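Local atomic coordinates of hypothetical protein Rv1636 (Mycobacterium tuberculosis, PDB entry 1TQ8), a protein that is of unknown function but belongs to the universal stress protein A family, whose members are commonly linked to stress responses and, in some cases, to nucleotide binding. Residues A33-A38 / H91-K96. Numbering follows the deposited sequence.
Sequences AVDRAA and HNAGAK
The methyl of A38, on helix 28-41, meets the methyls of A93 and A95, which lie in the loop between helix 79-91 and strand 97-103. This apolar contact is compact: A38 CB lies 3.5 Å from A93 CB and 3.7 Å from A95 CB, so one methyl of the helix serves both alanines of the loop. All three CB atoms point toward the opposing segment, and the small alanines let the backbones come near, with A38 CA and A95 CA 4.9 Å apart. Beneath the contact, A95 and A37 both rest on L47 of the neighbouring strand 46-52.

The polar side is slighter. D35 lies one helical turn before A38, and its carboxylate comes up to A93, where OD1 stands 4.2 Å from A93 CB, a loose contact without a hydrogen bond. With CG trans to the backbone carbonyl carbon (chi1 -67°), the carboxylate swings toward helix 79-91, and OD2 forms a salt bridge with R89.

Backbone bonds within the loop give it its shape. Helix 79-91 ends in a Schellman motif, with G94 as the C' residue at a positive phi of 98°; G94 N donates to H91 O at 2.7 Å, closing a type I turn, and A95 N bonds to A90 O. The reversal brings A93 and A95 to the same neighbour, while K96 continues the connection through backbone hydrogen bonding with G42, just beyond helix 28-41.

The contact thus joins the C-terminal half of helix 28-41 to the loop that follows helix 79-91, in the parallel alpha/beta fold of the universal stress protein family. Without hydrogen bonds across it, the direct contact is van der Waals packing of methyl groups, while the D35–R89 salt bridge adds an electrostatic tie between the helices.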
loop_
_atom_site.group_PDB
_atom_site.type_symbol
_atom_site.label_atom_id
_atom_site.label_comp_id
_atom_site.label_asym_id
_atom_site.label_seq_id
_atom_site.Cartn_x
_atom_site.Cartn_y
_atom_site.Cartn_z
ATOM N N ALA A 33 20.261 -4.216 -1.730
ATOM C CA ALA A 33 19.754 -3.642 -0.485
ATOM C C ALA A 33 20.726 -3.979 0.642
ATOM O O ALA A 33 20.843 -3.245 1.622
ATOM C CB ALA A 33 18.356 -4.179 -0.172
ATOM N N VAL A 34 21.422 -5.100 0.493
ATOM C CA VAL A 34 22.404 -5.512 1.482
ATOM C C VAL A 34 23.574 -4.530 1.417
ATOM O O VAL A 34 24.037 -4.047 2.447
ATOM C CB VAL A 34 22.900 -6.941 1.198
ATOM C CG1 VAL A 34 24.061 -7.284 2.109
ATOM C CG2 VAL A 34 21.760 -7.929 1.406
ATOM N N ASP A 35 24.035 -4.224 0.206
ATOM C CA ASP A 35 25.140 -3.288 0.031
ATOM C C ASP A 35 24.776 -1.936 0.634
ATOM O O ASP A 35 25.572 -1.340 1.360
ATOM C CB ASP A 35 25.492 -3.091 -1.453
ATOM C CG ASP A 35 26.069 -4.345 -2.105
ATOM O OD1 ASP A 35 26.952 -4.998 -1.509
ATOM O OD2 ASP A 35 25.650 -4.673 -3.234
ATOM N N ARG A 36 23.575 -1.446 0.343
ATOM C CA ARG A 36 23.169 -0.155 0.883
ATOM C C ARG A 36 23.059 -0.204 2.402
ATOM O O ARG A 36 23.462 0.735 3.079
ATOM C CB ARG A 36 21.838 0.292 0.274
ATOM C CG ARG A 36 21.246 1.541 0.924
ATOM C CD ARG A 36 22.184 2.739 0.812
ATOM N NE ARG A 36 22.503 3.035 -0.580
ATOM C CZ ARG A 36 23.381 3.953 -0.968
ATOM N NH1 ARG A 36 24.034 4.670 -0.063
ATOM N NH2 ARG A 36 23.614 4.146 -2.264
ATOM N N ALA A 37 22.520 -1.297 2.941
ATOM C CA ALA A 37 22.385 -1.421 4.390
ATOM C C ALA A 37 23.767 -1.492 5.037
ATOM O O ALA A 37 23.992 -0.960 6.129
ATOM C CB ALA A 37 21.573 -2.664 4.744
ATOM N N ALA A 38 24.691 -2.164 4.357
ATOM C CA ALA A 38 26.058 -2.298 4.854
ATOM C C ALA A 38 26.726 -0.926 4.884
ATOM O O ALA A 38 27.396 -0.573 5.861
ATOM C CB ALA A 38 26.848 -3.244 3.966
ATOM N N HIS A 91 30.234 -7.483 4.553
ATOM C CA HIS A 91 31.604 -7.166 4.960
ATOM C C HIS A 91 32.338 -6.413 3.844
ATOM O O HIS A 91 32.882 -5.337 4.076
ATOM C CB HIS A 91 32.361 -8.450 5.336
ATOM C CG HIS A 91 31.972 -9.013 6.674
ATOM N ND1 HIS A 91 31.956 -10.368 6.939
ATOM C CD2 HIS A 91 31.586 -8.403 7.820
ATOM C CE1 HIS A 91 31.575 -10.568 8.189
ATOM N NE2 HIS A 91 31.343 -9.392 8.747
ATOM N N ASN A 92 32.327 -6.955 2.632
ATOM C CA ASN A 92 33.001 -6.297 1.523
ATOM C C ASN A 92 32.464 -4.907 1.253
ATOM O O ASN A 92 33.003 -4.180 0.425
ATOM C CB ASN A 92 32.890 -7.130 0.249
ATOM C CG ASN A 92 33.451 -8.519 0.422
ATOM O OD1 ASN A 92 34.263 -8.761 1.318
ATOM N ND2 ASN A 92 33.035 -9.442 -0.442
ATOM N N ALA A 93 31.394 -4.532 1.939
ATOM C CA ALA A 93 30.824 -3.212 1.735
ATOM C C ALA A 93 31.155 -2.300 2.907
ATOM O O ALA A 93 30.601 -1.209 3.030
ATOM C CB ALA A 93 29.326 -3.314 1.551
ATOM N N GLY A 94 32.053 -2.752 3.777
ATOM C CA GLY A 94 32.450 -1.933 4.909
ATOM C C GLY A 94 31.766 -2.224 6.230
ATOM O O GLY A 94 32.159 -1.670 7.260
ATOM N N ALA A 95 30.743 -3.074 6.214
ATOM C CA ALA A 95 30.032 -3.424 7.434
ATOM C C ALA A 95 30.926 -4.339 8.265
ATOM O O ALA A 95 31.301 -5.419 7.811
ATOM C CB ALA A 95 28.723 -4.125 7.087
ATOM N N LYS A 96 31.264 -3.910 9.478
ATOM C CA LYS A 96 32.132 -4.694 10.361
ATOM C C LYS A 96 31.390 -5.692 11.244
ATOM O O LYS A 96 31.808 -6.842 11.382
ATOM C CB LYS A 96 32.942 -3.769 11.281
ATOM C CG LYS A 96 33.947 -2.853 10.600
ATOM C CD LYS A 96 35.228 -3.583 10.218
ATOM C CE LYS A 96 36.341 -2.592 9.856
ATOM N NZ LYS A 96 36.642 -1.630 10.975
#